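Local coordinates for TetR family transcriptional regulator (Clostridium perfringens, PDB 6AZH), which probably regulates transcription, perhaps of genes for fatty acid metabolism, by binding DNA through the helix-turn-helix domain of the TetR family, at residues 17-22 and 101-106; 27-32 and 42-47; 49-54 and 112-117. One frame throughout, in Å; residues are numbered along the deposited sequence.

Contact 1: 17-22 and 101-106; sequences NVFATS and FKMVMS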
loop_
_atom_site.group_PDB
_atom_site.type_symbol
_atom_site.label_atom_id
_atom_site.label_comp_id
_atom_site.label_asym_id
_atom_site.label_seq_id
_atom_site.Cartn_x
_atom_site.Cartn_y
_atom_site.Cartn_z
ATOM N N ASN A 17 -0.873 16.952 7.543
ATOM C CA ASN A 17 -1.933 16.441 8.407
ATOM C C ASN A 17 -3.305 16.549 7.746
ATOM O O ASN A 17 -4.121 15.627 7.853
ATOM C CB ASN A 17 -1.915 17.163 9.748
ATOM C CG ASN A 17 -0.775 16.723 10.612
ATOM O OD1 ASN A 17 -0.360 15.562 10.566
ATOM N ND2 ASN A 17 -0.241 17.646 11.401
ATOM N N VAL A 18 -3.578 17.653 7.045
ATOM C CA VAL A 18 -4.863 17.788 6.359
ATOM C C VAL A 18 -5.006 16.714 5.288
ATOM O O VAL A 18 -6.003 15.979 5.247
ATOM C CB VAL A 18 -5.012 19.198 5.761
ATOM C CG1 VAL A 18 -6.281 19.274 4.942
ATOM C CG2 VAL A 18 -5.046 20.254 6.882
ATOM N N PHE A 19 -4.010 16.606 4.404
ATOM C CA PHE A 19 -4.040 15.579 3.365
ATOM C C PHE A 19 -4.136 14.174 3.969
ATOM O O PHE A 19 -4.858 13.321 3.448
ATOM C CB PHE A 19 -2.798 15.691 2.474
ATOM C CG PHE A 19 -2.828 16.842 1.504
ATOM C CD1 PHE A 19 -3.922 17.038 0.669
ATOM C CD2 PHE A 19 -1.741 17.709 1.403
ATOM C CE1 PHE A 19 -3.939 18.089 -0.242
ATOM C CE2 PHE A 19 -1.743 18.763 0.496
ATOM C CZ PHE A 19 -2.851 18.958 -0.331
ATOM N N ALA A 20 -3.411 13.908 5.060
ATOM C CA ALA A 20 -3.460 12.565 5.642
ATOM C C ALA A 20 -4.809 12.275 6.286
ATOM O O ALA A 20 -5.263 11.127 6.283
ATOM C CB ALA A 20 -2.346 12.377 6.674
ATOM N N THR A 21 -5.464 13.296 6.827
ATOM C CA THR A 21 -6.740 13.104 7.504
ATOM C C THR A 21 -7.887 12.972 6.505
ATOM O O THR A 21 -8.706 12.052 6.598
ATOM C CB THR A 21 -6.981 14.281 8.455
ATOM O OG1 THR A 21 -6.026 14.222 9.521
ATOM C CG2 THR A 21 -8.401 14.242 9.024
ATOM N N SER A 22 -7.952 13.886 5.538
ATOM C CA SER A 22 -9.114 14.042 4.679
ATOM C C SER A 22 -8.910 13.527 3.268
ATOM O O SER A 22 -9.884 13.465 2.513
ATOM C CB SER A 22 -9.513 15.526 4.603
ATOM O OG SER A 22 -9.659 16.056 5.901
ATOM N N PHE A 101 3.508 9.550 5.041
ATOM C CA PHE A 101 3.460 8.332 4.243
ATOM C C PHE A 101 2.029 7.948 3.884
ATOM O O PHE A 101 1.779 7.478 2.771
ATOM C CB PHE A 101 4.161 7.191 4.977
ATOM C CG PHE A 101 4.653 6.126 4.060
ATOM C CD1 PHE A 101 5.847 6.292 3.379
ATOM C CD2 PHE A 101 3.912 4.977 3.855
ATOM C CE1 PHE A 101 6.308 5.317 2.528
ATOM C CE2 PHE A 101 4.368 3.993 2.999
ATOM C CZ PHE A 101 5.561 4.171 2.329
ATOM N N LYS A 102 1.075 8.170 4.797
ATOM C CA LYS A 102 -0.339 7.948 4.487
ATOM C C LYS A 102 -0.818 8.870 3.372
ATOM O O LYS A 102 -1.588 8.454 2.492
ATOM C CB LYS A 102 -1.193 8.177 5.731
ATOM C CG LYS A 102 -1.037 7.117 6.798
ATOM C CD LYS A 102 -1.795 7.538 8.042
ATOM C CE LYS A 102 -1.433 6.666 9.210
ATOM N NZ LYS A 102 -1.832 7.344 10.467
HETATM N N MSE A 103 -0.423 10.140 3.433
HETATM C CA MSE A 103 -0.724 11.094 2.388
HETATM C C MSE A 103 -0.254 10.563 1.033
HETATM O O MSE A 103 -1.009 10.588 0.056
HETATM C CB MSE A 103 -0.052 12.423 2.697
HETATM C CG MSE A 103 0.299 13.218 1.463
HETATM SE SE MSE A 103 1.024 14.901 1.930
HETATM C CE MSE A 103 2.653 14.252 2.277
ATOM N N VAL A 104 0.997 10.078 0.987
ATOM C CA VAL A 104 1.547 9.486 -0.237
ATOM C C VAL A 104 0.710 8.287 -0.663
ATOM O O VAL A 104 0.263 8.194 -1.811
ATOM C CB VAL A 104 3.021 9.073 -0.023
ATOM C CG1 VAL A 104 3.525 8.226 -1.187
ATOM C CG2 VAL A 104 3.916 10.287 0.131
HETATM N N MSE A 105 0.503 7.347 0.252
HETATM C CA MSE A 105 -0.230 6.138 -0.072
HETATM C C MSE A 105 -1.625 6.413 -0.584
HETATM O O MSE A 105 -2.110 5.703 -1.450
HETATM C CB MSE A 105 -0.314 5.198 1.123
HETATM C CG MSE A 105 1.017 4.830 1.657
HETATM SE SE MSE A 105 1.819 3.646 0.334
HETATM C CE MSE A 105 3.255 4.860 -0.354
ATOM N N SER A 106 -2.268 7.450 -0.058
ATOM C CA SER A 106 -3.633 7.733 -0.492
ATOM C C SER A 106 -3.702 8.189 -1.945
ATOM O O SER A 106 -4.772 8.092 -2.562
ATOM C CB SER A 106 -4.260 8.772 0.431
ATOM O OG SER A 106 -3.759 10.071 0.141
#
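M103, present as selenomethionine, lays its selenium along the root of the F19 side chain, with SE of M103 3.9 Å from CB of F19. The same selenium lies 4.0 Å from CD2 of F19, so it meets the benzyl group at CB and the near ring carbon, CD2. This is a Met-aromatic contact of the oblique kind: the line from the centroid of the F19 ring to SE of M103 runs 61° off the ring normal. The M103 chain reaches this position by placing CG anti to the backbone N; the bend at chi3 (80°) then turns the terminal methyl away from F19, leaving SE as the atom that touches.

Beneath this pair the backbones approach closely at a small residue. The CA atoms of A20 and M103 are 4.5 Å apart, and CB of M103 sits 4.4 Å from the backbone N of A20, an approach that the lone methyl of alanine permits. CB of K102 flanks that methyl while its long chain heads away. The helix axes come within 8.1 Å and cross at 54°.

Other parts of the fold close round the junction. The F19 ring meets F54 of helix 50-74 edge-to-face, and M103 packs on F54 and V57 of that helix. V18 lies against helix 29-36, whereas F101 packs on helix 147-165. T21 makes a backbone hydrogen bond to the second subunit, which sets the junction of helices 6-26 and 98-106 near the dimer partner.

Contact 2: 27-32 and 42-47; sequences STVDEI and TLYYNF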
loop_
_atom_site.group_PDB
_atom_site.type_symbol
_atom_site.label_atom_id
_atom_site.label_comp_id
_atom_site.label_asym_id
_atom_site.label_seq_id
_atom_site.Cartn_x
_atom_site.Cartn_y
_atom_site.Cartn_z
ATOM N N SER A 27 -9.373 17.771 1.171
ATOM C CA SER A 27 -8.543 18.847 1.690
ATOM C C SER A 27 -8.792 20.120 0.897
ATOM O O SER A 27 -9.186 20.077 -0.272
ATOM C CB SER A 27 -7.072 18.467 1.615
ATOM O OG SER A 27 -6.848 17.234 2.292
ATOM N N THR A 28 -8.569 21.263 1.549
ATOM C CA THR A 28 -8.763 22.561 0.916
ATOM C C THR A 28 -7.650 23.511 1.324
ATOM O O THR A 28 -7.102 23.409 2.424
ATOM C CB THR A 28 -10.094 23.215 1.299
ATOM O OG1 THR A 28 -10.112 23.475 2.712
ATOM C CG2 THR A 28 -11.280 22.331 0.907
ATOM N N VAL A 29 -7.365 24.476 0.443
ATOM C CA VAL A 29 -6.499 25.596 0.816
ATOM C C VAL A 29 -7.024 26.267 2.083
ATOM O O VAL A 29 -6.252 26.587 2.994
ATOM C CB VAL A 29 -6.375 26.596 -0.350
ATOM C CG1 VAL A 29 -5.744 27.890 0.124
ATOM C CG2 VAL A 29 -5.573 26.008 -1.486
ATOM N N ASP A 30 -8.347 26.474 2.165
ATOM C CA ASP A 30 -8.949 27.124 3.331
ATOM C C ASP A 30 -8.534 26.438 4.629
ATOM O O ASP A 30 -8.146 27.092 5.603
ATOM C CB ASP A 30 -10.479 27.111 3.227
ATOM C CG ASP A 30 -11.007 27.911 2.058
ATOM O OD1 ASP A 30 -10.369 28.906 1.647
ATOM O OD2 ASP A 30 -12.086 27.531 1.562
ATOM N N GLU A 31 -8.620 25.106 4.656
ATOM C CA GLU A 31 -8.294 24.367 5.865
ATOM C C GLU A 31 -6.792 24.381 6.134
ATOM O O GLU A 31 -6.368 24.508 7.289
ATOM C CB GLU A 31 -8.824 22.931 5.753
ATOM C CG GLU A 31 -8.475 22.012 6.925
ATOM C CD GLU A 31 -9.215 22.341 8.220
ATOM O OE1 GLU A 31 -10.008 23.313 8.255
ATOM O OE2 GLU A 31 -9.007 21.608 9.213
ATOM N N ILE A 32 -5.973 24.276 5.081
ATOM C CA ILE A 32 -4.523 24.279 5.267
ATOM C C ILE A 32 -4.053 25.622 5.822
ATOM O O ILE A 32 -3.197 25.673 6.713
ATOM C CB ILE A 32 -3.808 23.924 3.947
ATOM C CG1 ILE A 32 -4.095 22.460 3.577
ATOM C CG2 ILE A 32 -2.296 24.167 4.071
ATOM C CD1 ILE A 32 -3.736 22.075 2.150
ATOM N N THR A 42 -1.122 35.396 2.232
ATOM C CA THR A 42 0.286 35.009 2.206
ATOM C C THR A 42 0.447 33.583 1.689
ATOM O O THR A 42 1.403 33.285 0.958
ATOM C CB THR A 42 0.876 35.185 3.606
ATOM O OG1 THR A 42 0.819 36.580 3.960
ATOM C CG2 THR A 42 2.340 34.714 3.676
ATOM N N LEU A 43 -0.484 32.689 2.039
ATOM C CA LEU A 43 -0.467 31.359 1.433
ATOM C C LEU A 43 -0.528 31.471 -0.082
ATOM O O LEU A 43 0.287 30.879 -0.796
ATOM C CB LEU A 43 -1.615 30.491 1.958
ATOM C CG LEU A 43 -1.680 29.063 1.363
ATOM C CD1 LEU A 43 -2.300 28.077 2.344
ATOM C CD2 LEU A 43 -2.438 28.982 0.025
ATOM N N TYR A 44 -1.501 32.226 -0.597
ATOM C CA TYR A 44 -1.663 32.295 -2.039
ATOM C C TYR A 44 -0.518 33.040 -2.714
ATOM O O TYR A 44 -0.279 32.832 -3.908
ATOM C CB TYR A 44 -3.006 32.952 -2.376
ATOM C CG TYR A 44 -4.201 32.012 -2.353
ATOM C CD1 TYR A 44 -4.249 30.880 -3.174
ATOM C CD2 TYR A 44 -5.288 32.272 -1.532
ATOM C CE1 TYR A 44 -5.359 30.040 -3.171
ATOM C CE2 TYR A 44 -6.408 31.446 -1.522
ATOM C CZ TYR A 44 -6.432 30.328 -2.330
ATOM O OH TYR A 44 -7.536 29.509 -2.299
ATOM N N TYR A 45 0.206 33.889 -1.975
ATOM C CA TYR A 45 1.409 34.488 -2.534
ATOM C C TYR A 45 2.462 33.426 -2.825
ATOM O O TYR A 45 3.276 33.588 -3.740
ATOM C CB TYR A 45 1.964 35.539 -1.575
ATOM C CG TYR A 45 3.152 36.292 -2.127
ATOM C CD1 TYR A 45 4.448 35.953 -1.754
ATOM C CD2 TYR A 45 2.980 37.341 -3.026
ATOM C CE1 TYR A 45 5.540 36.634 -2.259
ATOM C CE2 TYR A 45 4.070 38.029 -3.536
ATOM C CZ TYR A 45 5.345 37.669 -3.149
ATOM O OH TYR A 45 6.433 38.345 -3.649
ATOM N N ASN A 46 2.441 32.327 -2.076
ATOM C CA ASN A 46 3.433 31.265 -2.189
ATOM C C ASN A 46 2.974 30.088 -3.042
ATOM O O ASN A 46 3.806 29.465 -3.715
ATOM C CB ASN A 46 3.803 30.755 -0.791
ATOM C CG ASN A 46 4.708 31.717 -0.041
ATOM O OD1 ASN A 46 5.929 31.633 -0.146
ATOM N ND2 ASN A 46 4.114 32.627 0.727
ATOM N N PHE A 47 1.680 29.775 -3.027
ATOM C CA PHE A 47 1.117 28.612 -3.705
ATOM C C PHE A 47 -0.203 29.005 -4.345
ATOM O O PHE A 47 -1.076 29.546 -3.662
ATOM C CB PHE A 47 0.880 27.463 -2.718
ATOM C CG PHE A 47 2.119 27.008 -2.008
ATOM C CD1 PHE A 47 3.070 26.256 -2.671
ATOM C CD2 PHE A 47 2.325 27.320 -0.672
ATOM C CE1 PHE A 47 4.235 25.836 -2.018
ATOM C CE2 PHE A 47 3.481 26.891 -0.008
ATOM C CZ PHE A 47 4.425 26.145 -0.682
#
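V29 provides most of the apolar packing, pushing its CG1 methyl between L43 and Y44. CG1 of V29 is 3.5 Å from CD2 of L43, tighter than ordinary van der Waals contact. It stands anti to the V29 backbone N (chi1 167°), which carries it outward to the opposing helix. One turn further along the same helix, I32 makes a looser contact, with its CG2 4.3 Å from CD1 of L43.

The aromatic part belongs to Y44, whose ring is approached obliquely at its phenol end: CG1 of V29 lies 3.4 Å from OH and 3.5 Å from CZ of Y44. CD2 of L43 lies over one face of the ring, toward its rim.

Among the residues of the two segments, the side-chain hydrogen bonds stay local. OG1 of T28 caps helix 29-36 by accepting from the backbone N of E31 at 2.9 Å, and ND2 of N46 bonds back to O of T42 at 2.8 Å in the last turn, nearly in its own amide plane. Beside the contact, a salt bridge from D30 to K40 gives the two helices a polar tie.

V29 and L43 both pack on I53 of helix 50-74. The arrangement is consistent with the helix-turn-helix of the TetR family, in which the second helix of the motif is held against the first by an apolar core. Because the interface proper is built from hydrocarbon and one phenol rim, it depends on shape rather than bond direction.

Contact 3: 49-54 and 112-117; sequences SKEEIF and ETRQDE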
loop_
_atom_site.group_PDB
_atom_site.type_symbol
_atom_site.label_atom_id
_atom_site.label_comp_id
_atom_site.label_asym_id
_atom_site.label_seq_id
_atom_site.Cartn_x
_atom_site.Cartn_y
_atom_site.Cartn_z
ATOM N N SER A 49 -2.586 27.052 -5.592
ATOM C CA SER A 49 -3.673 26.084 -5.540
ATOM C C SER A 49 -3.310 24.960 -4.577
ATOM O O SER A 49 -2.159 24.812 -4.166
ATOM C CB SER A 49 -3.956 25.497 -6.928
ATOM O OG SER A 49 -2.874 24.671 -7.336
ATOM N N LYS A 50 -4.324 24.160 -4.238
ATOM C CA LYS A 50 -4.112 22.947 -3.456
ATOM C C LYS A 50 -3.119 22.013 -4.133
ATOM O O LYS A 50 -2.264 21.409 -3.465
ATOM C CB LYS A 50 -5.464 22.265 -3.249
ATOM C CG LYS A 50 -5.425 20.901 -2.612
ATOM C CD LYS A 50 -6.844 20.462 -2.288
ATOM C CE LYS A 50 -7.543 19.814 -3.458
ATOM N NZ LYS A 50 -8.980 19.559 -3.121
ATOM N N GLU A 51 -3.208 21.880 -5.463
ATOM C CA GLU A 51 -2.305 20.980 -6.171
ATOM C C GLU A 51 -0.864 21.445 -6.050
ATOM O O GLU A 51 0.052 20.626 -5.920
ATOM C CB GLU A 51 -2.683 20.860 -7.646
ATOM C CG GLU A 51 -1.775 19.862 -8.407
ATOM C CD GLU A 51 -2.414 19.341 -9.693
ATOM O OE1 GLU A 51 -2.166 19.941 -10.760
ATOM O OE2 GLU A 51 -3.160 18.334 -9.641
ATOM N N GLU A 52 -0.639 22.757 -6.084
ATOM C CA GLU A 52 0.724 23.247 -5.899
ATOM C C GLU A 52 1.226 22.928 -4.499
ATOM O O GLU A 52 2.392 22.548 -4.327
ATOM C CB GLU A 52 0.795 24.753 -6.188
ATOM C CG GLU A 52 0.784 25.084 -7.673
ATOM C CD GLU A 52 1.293 26.492 -8.002
ATOM O OE1 GLU A 52 1.715 27.227 -7.084
ATOM O OE2 GLU A 52 1.259 26.866 -9.195
ATOM N N ILE A 53 0.361 23.047 -3.486
ATOM C CA ILE A 53 0.785 22.720 -2.127
ATOM C C ILE A 53 1.144 21.244 -2.042
ATOM O O ILE A 53 2.200 20.870 -1.516
ATOM C CB ILE A 53 -0.294 23.077 -1.095
ATOM C CG1 ILE A 53 -0.549 24.597 -1.062
ATOM C CG2 ILE A 53 0.151 22.594 0.294
ATOM C CD1 ILE A 53 -1.783 24.985 -0.258
ATOM N N PHE A 54 0.264 20.390 -2.572
ATOM C CA PHE A 54 0.510 18.949 -2.560
ATOM C C PHE A 54 1.863 18.596 -3.165
ATOM O O PHE A 54 2.640 17.841 -2.569
ATOM C CB PHE A 54 -0.608 18.231 -3.318
ATOM C CG PHE A 54 -0.470 16.733 -3.299
ATOM C CD1 PHE A 54 0.231 16.070 -4.296
ATOM C CD2 PHE A 54 -1.025 15.996 -2.262
ATOM C CE1 PHE A 54 0.367 14.696 -4.258
ATOM C CE2 PHE A 54 -0.884 14.608 -2.226
ATOM C CZ PHE A 54 -0.193 13.972 -3.226
ATOM N N GLU A 112 -4.840 10.860 -12.194
ATOM C CA GLU A 112 -4.543 12.276 -12.366
ATOM C C GLU A 112 -3.063 12.450 -12.672
ATOM O O GLU A 112 -2.222 11.664 -12.231
ATOM C CB GLU A 112 -4.906 13.076 -11.112
ATOM C CG GLU A 112 -6.373 13.026 -10.724
ATOM C CD GLU A 112 -7.253 13.691 -11.747
ATOM O OE1 GLU A 112 -8.234 13.053 -12.186
ATOM O OE2 GLU A 112 -6.958 14.849 -12.119
ATOM N N THR A 113 -2.750 13.489 -13.450
ATOM C CA THR A 113 -1.350 13.810 -13.737
ATOM C C THR A 113 -0.544 13.950 -12.448
ATOM O O THR A 113 0.610 13.512 -12.367
ATOM C CB THR A 113 -1.276 15.102 -14.564
ATOM O OG1 THR A 113 -1.985 14.920 -15.795
ATOM C CG2 THR A 113 0.169 15.467 -14.877
ATOM N N ARG A 114 -1.157 14.539 -11.422
ATOM C CA ARG A 114 -0.539 14.650 -10.107
ATOM C C ARG A 114 -0.075 13.290 -9.594
ATOM O O ARG A 114 0.970 13.182 -8.945
ATOM C CB ARG A 114 -1.546 15.283 -9.146
ATOM C CG ARG A 114 -1.167 15.355 -7.690
ATOM C CD ARG A 114 -2.391 15.852 -6.880
ATOM N NE ARG A 114 -3.466 14.862 -6.809
ATOM C CZ ARG A 114 -4.617 14.932 -7.486
ATOM N NH1 ARG A 114 -4.866 15.947 -8.312
ATOM N NH2 ARG A 114 -5.525 13.981 -7.340
ATOM N N GLN A 115 -0.839 12.241 -9.882
ATOM C CA GLN A 115 -0.514 10.933 -9.335
ATOM C C GLN A 115 0.495 10.187 -10.195
ATOM O O GLN A 115 1.318 9.442 -9.653
ATOM C CB GLN A 115 -1.793 10.122 -9.155
ATOM C CG GLN A 115 -2.880 10.896 -8.399
ATOM C CD GLN A 115 -4.207 10.168 -8.366
ATOM O OE1 GLN A 115 -5.019 10.285 -9.286
ATOM N NE2 GLN A 115 -4.429 9.399 -7.309
ATOM N N ASP A 116 0.460 10.374 -11.518
ATOM C CA ASP A 116 1.566 9.909 -12.353
ATOM C C ASP A 116 2.883 10.496 -11.866
ATOM O O ASP A 116 3.890 9.788 -11.740
ATOM C CB ASP A 116 1.339 10.303 -13.812
ATOM C CG ASP A 116 0.276 9.468 -14.496
ATOM O OD1 ASP A 116 0.177 8.259 -14.207
ATOM O OD2 ASP A 116 -0.454 10.030 -15.345
ATOM N N GLU A 117 2.888 11.808 -11.594
ATOM C CA GLU A 117 4.097 12.490 -11.151
ATOM C C GLU A 117 4.560 11.974 -9.796
ATOM O O GLU A 117 5.762 11.766 -9.585
ATOM C CB GLU A 117 3.853 14.000 -11.105
ATOM C CG GLU A 117 3.803 14.629 -12.493
ATOM C CD GLU A 117 3.048 15.959 -12.538
ATOM O OE1 GLU A 117 2.648 16.482 -11.468
ATOM O OE2 GLU A 117 2.862 16.484 -13.656
HETATM O O HOH W 1 -3.310 16.466 -11.662
#
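E51 and R114 meet in a salt bridge, NH1 of R114 donating to OE2 of E51 at 3.2 Å with an N-H...O angle of 153°. The carboxylate oxygen comes to the edge of the guanidinium, close to its plane, although the two flat groups are turned 42° apart. A water adds a second tie: it donates to OE2 of E51 at 2.8 Å and accepts from the backbone N of R114 at 2.9 Å, so this one oxygen is held directly by the side chain of R114 and, through the water, by its main chain. NE of R114 bonds to OE1 of Q107, and the group also makes a cation-pi contact with Y24.

Below the charged end comes packing. The R114 chain bends at chi3 (70°), and its CD lies 3.7 Å from CD1 of F54, with CG equally near that ring atom. The ring of F54 also meets Y24 edge-to-face.

Both helices begin here. OG of S49 accepts from the backbone N of E52, an N-cap bond. At the other N-terminus, OE1 of Q115 accepts from the backbone N of E112, 3.0 Å away, the reciprocal half of a capping box.

The arrangement is typical of the TetR fold, whose DNA-binding helices are joined to the helical C-terminal domain: here helix 50-74 touches helix 113-138 through a buried arginine.

In the fold
The three contacts trace one path through the chain, from the DNA-binding helices to the C-terminal domain. Along the sequence, contact 1 opens at 17-22, contact 2 spans 27-32 and 42-47, and contact 3 opens at 49-54; then 101-106 closes contact 1 and 112-117 closes contact 3, so these two interleave. Their centres are close: about 17 Å between contacts 1 and 2, 13 Å between 1 and 3, and 14 Å between 2 and 3. Helix 50-74 is the common element, carrying F54 to contact 1 and K50 and I53 to contact 2. Contacts 1 and 3 thus join the N-terminal helices to helices 98-106 and 113-138, a route consistent with communication between domains.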